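PDB 3JWG: methyltransferase type 12 from Clostridium thermocellum, which probably transfers a methyl group from S-adenosyl-L-methionine to the 2'-hydroxyl of the 3'-terminal nucleotide of small RNAs, as the methyltransferase domain of bacterial Hen1. Local coordinates for residues K31-L36 and A105-E110; E54-V59 and R83-L88. All coordinates share one frame; numbering follows the deposited sequence.

Interaction 1: residues K31-L36 and A105-E110; sequences KKVIDL and AATVIE. With MG (magnesium ion), chain B.
Asp35 and Thr107 are paired on neighbouring parallel strands, their side chains crossing at about a right angle, and Thr107 OG1 donates a hydrogen bond of 2.6 Å to Asp35 OD1. The hydroxyl comes from 45° above the carboxylate plane. CG of Asp35 stands anti to its backbone N (chi1 -174°), which carries the carboxylate toward the threonine and the metal. OD1 also accepts from a water at 2.7 Å that binds the magnesium ion, while OD2 takes up a second metal-bound water at 2.6 Å. Asp35 is thus a second-shell residue holding two of the ion's waters, its negative charge likely polarising both; Ile109 O binds the ion at 2.3 Å, and Gly37 O is a further ligand.

Packing is tight in the middle of the pair, where Ile34 N gives a bond of 3.1 Å to Ala105 O and Thr107 N one of 3.0 Å to Ile34 O. On the other face Ile34 CG2 rests against Ala106 CB at 3.8 Å; so small a methyl suits a position that helix 117-131 covers through Leu127. The start of the strands is looser: Ala105 N reaches Lys32 O only weakly, at 3.3 Å, and the exposed Lys32 chain leads away, its NZ hydrogen-bonded to Gly102 O. These are the central strands of a Rossmann-like, class I methyltransferase sheet, with the magnesium site at their C-terminal ends.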
loop_
_atom_site.group_PDB
_atom_site.type_symbol
_atom_site.label_atom_id
_atom_site.label_comp_id
_atom_site.label_asym_id
_atom_site.label_seq_id
_atom_site.Cartn_x
_atom_site.Cartn_y
_atom_site.Cartn_z
ATOM N N LYS A 31 -1.924 10.101 11.372
ATOM C CA LYS A 31 -0.761 10.983 11.452
ATOM C C LYS A 31 0.570 10.239 11.353
ATOM O O LYS A 31 1.593 10.824 11.002
ATOM C CB LYS A 31 -0.821 11.790 12.749
ATOM C CG LYS A 31 -2.045 12.701 12.827
ATOM C CD LYS A 31 -2.054 13.517 14.113
ATOM C CE LYS A 31 -3.254 14.452 14.164
ATOM N NZ LYS A 31 -3.245 15.290 15.389
ATOM N N LYS A 32 0.551 8.948 11.661
ATOM C CA LYS A 32 1.749 8.118 11.584
ATOM C C LYS A 32 1.413 7.022 10.581
ATOM O O LYS A 32 0.552 6.190 10.837
ATOM C CB LYS A 32 2.058 7.516 12.955
ATOM C CG LYS A 32 2.399 8.563 14.014
ATOM C CD LYS A 32 2.603 7.931 15.383
ATOM C CE LYS A 32 1.308 7.322 15.909
ATOM N NZ LYS A 32 1.483 6.691 17.248
ATOM N N VAL A 33 2.089 7.033 9.439
ATOM C CA VAL A 33 1.809 6.066 8.384
ATOM C C VAL A 33 3.024 5.258 7.962
ATOM O O VAL A 33 4.118 5.800 7.809
ATOM C CB VAL A 33 1.258 6.790 7.131
ATOM C CG1 VAL A 33 0.912 5.772 6.041
ATOM C CG2 VAL A 33 0.038 7.640 7.514
ATOM N N ILE A 34 2.826 3.960 7.764
ATOM C CA ILE A 34 3.907 3.097 7.324
ATOM C C ILE A 34 3.496 2.475 5.991
ATOM O O ILE A 34 2.425 1.874 5.871
ATOM C CB ILE A 34 4.228 1.997 8.373
ATOM C CG1 ILE A 34 5.364 1.111 7.857
ATOM C CG2 ILE A 34 2.987 1.178 8.695
ATOM C CD1 ILE A 34 5.900 0.151 8.890
ATOM N N ASP A 35 4.342 2.649 4.983
ATOM C CA ASP A 35 4.055 2.116 3.656
ATOM C C ASP A 35 4.886 0.865 3.450
ATOM O O ASP A 35 6.113 0.919 3.313
ATOM C CB ASP A 35 4.368 3.178 2.594
ATOM C CG ASP A 35 3.968 2.752 1.189
ATOM O OD1 ASP A 35 3.002 1.972 1.027
ATOM O OD2 ASP A 35 4.624 3.225 0.239
ATOM N N LEU A 36 4.201 -0.272 3.461
ATOM C CA LEU A 36 4.836 -1.563 3.287
ATOM C C LEU A 36 4.978 -1.848 1.788
ATOM O O LEU A 36 3.980 -2.016 1.083
ATOM C CB LEU A 36 3.988 -2.628 3.988
ATOM C CG LEU A 36 3.791 -2.322 5.481
ATOM C CD1 LEU A 36 2.798 -3.289 6.101
ATOM C CD2 LEU A 36 5.152 -2.399 6.190
ATOM N N ALA A 105 -1.877 3.969 10.481
ATOM C CA ALA A 105 -2.326 3.307 9.265
ATOM C C ALA A 105 -1.169 2.707 8.490
ATOM O O ALA A 105 -0.037 3.193 8.568
ATOM C CB ALA A 105 -3.071 4.306 8.373
ATOM N N ALA A 106 -1.468 1.646 7.748
ATOM C CA ALA A 106 -0.477 0.989 6.913
ATOM C C ALA A 106 -1.041 0.995 5.495
ATOM O O ALA A 106 -2.241 0.786 5.292
ATOM C CB ALA A 106 -0.240 -0.453 7.378
ATOM N N THR A 107 -0.179 1.266 4.525
ATOM C CA THR A 107 -0.581 1.273 3.125
ATOM C C THR A 107 0.169 0.138 2.424
ATOM O O THR A 107 1.341 -0.130 2.715
ATOM C CB THR A 107 -0.264 2.627 2.445
ATOM O OG1 THR A 107 1.121 2.934 2.613
ATOM C CG2 THR A 107 -1.103 3.752 3.071
ATOM N N VAL A 108 -0.524 -0.524 1.507
ATOM C CA VAL A 108 0.007 -1.661 0.770
ATOM C C VAL A 108 -0.359 -1.462 -0.698
ATOM O O VAL A 108 -1.473 -1.769 -1.115
ATOM C CB VAL A 108 -0.642 -2.965 1.292
ATOM C CG1 VAL A 108 -0.049 -4.176 0.591
ATOM C CG2 VAL A 108 -0.451 -3.061 2.806
ATOM N N ILE A 109 0.581 -0.933 -1.472
ATOM C CA ILE A 109 0.342 -0.658 -2.882
ATOM C C ILE A 109 1.278 -1.474 -3.772
ATOM O O ILE A 109 2.486 -1.475 -3.575
ATOM C CB ILE A 109 0.544 0.846 -3.167
ATOM C CG1 ILE A 109 -0.280 1.667 -2.173
ATOM C CG2 ILE A 109 0.157 1.169 -4.611
ATOM C CD1 ILE A 109 -0.022 3.153 -2.235
ATOM N N GLU A 110 0.705 -2.176 -4.744
ATOM C CA GLU A 110 1.481 -3.003 -5.664
ATOM C C GLU A 110 2.367 -4.002 -4.927
ATOM O O GLU A 110 3.573 -4.105 -5.179
ATOM C CB GLU A 110 2.316 -2.109 -6.581
ATOM C CG GLU A 110 1.462 -1.086 -7.321
ATOM C CD GLU A 110 2.248 -0.263 -8.324
ATOM O OE1 GLU A 110 3.319 0.271 -7.960
ATOM O OE2 GLU A 110 1.783 -0.145 -9.476
HETATM MG MG MG B . 3.977 0.095 -2.712
HETATM O O HOH W 1 3.057 -0.215 -0.504
HETATM O O HOH W 2 3.881 2.592 -2.216
HETATM O O HOH W 3 4.811 1.128 -4.879
#

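Interaction 2: residues E54-V59 and R83-L88; sequences EQITGV and RKRISL
Gln55 CG lies anti to the backbone N (chi1 178°) and the chain then bends at chi2 (57°), turning the amide along its strand and over toward the 83-88 segment. NE2 comes within 3.7 Å of Ser87 CB and donates to Thr57 OG1 at 2.9 Å, the hydroxyl lying close to the amide plane, 15° out of it. An amide suits this partly exposed position because it can bond to the hydroxyl two residues along the same strand while its NE2 lies against Ser87 CB. Thr57 OG1 is gripped again by Tyr103 OH.

Between the strands, Ile56 N donates to Arg85 O at 2.6 Å, and Ser87 N and Gly58 N continue the parallel pairing through Ile56 O and Ser87 O. At the start of the pairing, the side chains of Ile56 and Arg85 run alongside each other, pointing the same way, and Ile56 CD1 approaches Arg85 NH2 at 3.8 Å. CB and CG of the arginine pass Glu54 O, and its guanidinium, which meets Ile56, also bonds the carbonyls of Phe53 and Leu48. Farther along, Leu88 CD2 packs 3.6 Å from Gly58 CA, and the residue without a side chain lets the methyl come this close to the backbone.

Helix 42-48 covers the face of Ile56 and Ile86, with Leu47 and Leu48 against Ile56, Leu48 against Ile86 and Leu44 against Leu88. Strand 86-90 forms one border of the sheet within the chain, and strand 55-60 joins it to strand 32-36.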
loop_
_atom_site.group_PDB
_atom_site.type_symbol
_atom_site.label_atom_id
_atom_site.label_comp_id
_atom_site.label_asym_id
_atom_site.label_seq_id
_atom_site.Cartn_x
_atom_site.Cartn_y
_atom_site.Cartn_z
ATOM N N GLU A 54 2.824 13.275 10.649
ATOM C CA GLU A 54 3.958 13.452 11.550
ATOM C C GLU A 54 5.085 12.446 11.362
ATOM O O GLU A 54 6.260 12.799 11.472
ATOM C CB GLU A 54 3.464 13.416 12.999
ATOM C CG GLU A 54 2.309 14.380 13.272
ATOM C CD GLU A 54 2.047 14.584 14.755
ATOM O OE1 GLU A 54 2.989 14.996 15.468
ATOM O OE2 GLU A 54 0.908 14.342 15.210
ATOM N N GLN A 55 4.728 11.196 11.090
ATOM C CA GLN A 55 5.725 10.150 10.882
ATOM C C GLN A 55 5.371 9.419 9.605
ATOM O O GLN A 55 4.249 8.948 9.442
ATOM C CB GLN A 55 5.738 9.171 12.058
ATOM C CG GLN A 55 6.716 8.003 11.900
ATOM C CD GLN A 55 8.145 8.460 11.673
ATOM O OE1 GLN A 55 8.636 9.360 12.360
ATOM N NE2 GLN A 55 8.829 7.835 10.712
ATOM N N ILE A 56 6.342 9.342 8.707
ATOM C CA ILE A 56 6.184 8.687 7.416
ATOM C C ILE A 56 7.295 7.655 7.304
ATOM O O ILE A 56 8.473 8.006 7.262
ATOM C CB ILE A 56 6.318 9.720 6.282
ATOM C CG1 ILE A 56 5.167 10.732 6.379
ATOM C CG2 ILE A 56 6.363 9.015 4.925
ATOM C CD1 ILE A 56 5.403 12.008 5.590
ATOM N N THR A 57 6.920 6.382 7.255
ATOM C CA THR A 57 7.905 5.318 7.176
ATOM C C THR A 57 7.708 4.422 5.956
ATOM O O THR A 57 6.614 3.906 5.727
ATOM C CB THR A 57 7.849 4.447 8.441
ATOM O OG1 THR A 57 8.074 5.273 9.592
ATOM C CG2 THR A 57 8.900 3.342 8.382
ATOM N N GLY A 58 8.779 4.245 5.188
ATOM C CA GLY A 58 8.731 3.403 4.005
ATOM C C GLY A 58 9.548 2.144 4.225
ATOM O O GLY A 58 10.672 2.209 4.728
ATOM N N VAL A 59 8.985 0.995 3.860
ATOM C CA VAL A 59 9.665 -0.286 4.022
ATOM C C VAL A 59 9.654 -1.034 2.687
ATOM O O VAL A 59 8.649 -1.034 1.979
ATOM C CB VAL A 59 8.949 -1.167 5.074
ATOM C CG1 VAL A 59 9.699 -2.472 5.263
ATOM C CG2 VAL A 59 8.831 -0.420 6.398
ATOM N N ARG A 83 13.313 16.051 7.711
ATOM C CA ARG A 83 14.068 14.813 7.828
ATOM C C ARG A 83 13.571 13.960 8.999
ATOM O O ARG A 83 13.557 12.729 8.919
ATOM C CB ARG A 83 15.553 15.116 8.025
ATOM C CG ARG A 83 16.402 13.875 8.217
ATOM C CD ARG A 83 16.554 13.127 6.906
ATOM N NE ARG A 83 17.213 11.831 7.057
ATOM C CZ ARG A 83 16.645 10.755 7.595
ATOM N NH1 ARG A 83 15.395 10.810 8.040
ATOM N NH2 ARG A 83 17.325 9.619 7.678
ATOM N N LYS A 84 13.171 14.617 10.084
ATOM C CA LYS A 84 12.692 13.916 11.271
ATOM C C LYS A 84 11.333 13.242 11.087
ATOM O O LYS A 84 10.928 12.414 11.906
ATOM C CB LYS A 84 12.630 14.884 12.455
ATOM C CG LYS A 84 13.998 15.422 12.865
ATOM C CD LYS A 84 13.893 16.493 13.947
ATOM C CE LYS A 84 15.271 17.047 14.298
ATOM N NZ LYS A 84 15.210 18.094 15.359
ATOM N N ARG A 85 10.636 13.587 10.010
ATOM C CA ARG A 85 9.320 13.018 9.739
ATOM C C ARG A 85 9.384 11.705 8.969
ATOM O O ARG A 85 8.459 10.898 9.038
ATOM C CB ARG A 85 8.475 13.992 8.918
ATOM C CG ARG A 85 8.229 15.358 9.541
ATOM C CD ARG A 85 7.604 16.269 8.495
ATOM N NE ARG A 85 6.311 15.762 8.041
ATOM C CZ ARG A 85 5.725 16.104 6.898
ATOM N NH1 ARG A 85 6.317 16.956 6.070
ATOM N NH2 ARG A 85 4.533 15.607 6.589
ATOM N N ILE A 86 10.472 11.485 8.239
ATOM C CA ILE A 86 10.583 10.286 7.421
ATOM C C ILE A 86 11.661 9.279 7.812
ATOM O O ILE A 86 12.762 9.638 8.246
ATOM C CB ILE A 86 10.773 10.688 5.941
ATOM C CG1 ILE A 86 10.663 9.462 5.035
ATOM C CG2 ILE A 86 12.117 11.358 5.757
ATOM C CD1 ILE A 86 10.488 9.818 3.573
ATOM N N SER A 87 11.320 8.007 7.638
ATOM C CA SER A 87 12.206 6.896 7.947
ATOM C C SER A 87 12.060 5.804 6.887
ATOM O O SER A 87 10.972 5.588 6.351
ATOM C CB SER A 87 11.860 6.325 9.321
ATOM O OG SER A 87 12.506 5.083 9.527
ATOM N N LEU A 88 13.159 5.123 6.585
ATOM C CA LEU A 88 13.148 4.045 5.598
ATOM C C LEU A 88 13.994 2.891 6.106
ATOM O O LEU A 88 15.043 3.112 6.704
ATOM C CB LEU A 88 13.735 4.526 4.266
ATOM C CG LEU A 88 13.029 5.610 3.455
ATOM C CD1 LEU A 88 13.967 6.119 2.374
ATOM C CD2 LEU A 88 11.763 5.059 2.840
#

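Both interactions belong to one sheet, in which strands 86-90, 55-60, 32-36 and 105-109 lie in that order, so interaction 2 extends the sheet from interaction 1 to its 86-90 border. Their centres are 11 Å apart. The shared seam is between 31-36 and 54-59: Asp35 N lies 2.7 Å from Thr57 O and Val33 N 2.9 Å from Gln55 O, both probable hydrogen bonds. Along the chain, interaction 2 is nested within the loop that interaction 1 closes. Interaction 1 holds part of the magnesium site itself, whereas in interaction 2 CA of Gly58 lies about 9 Å from the ion.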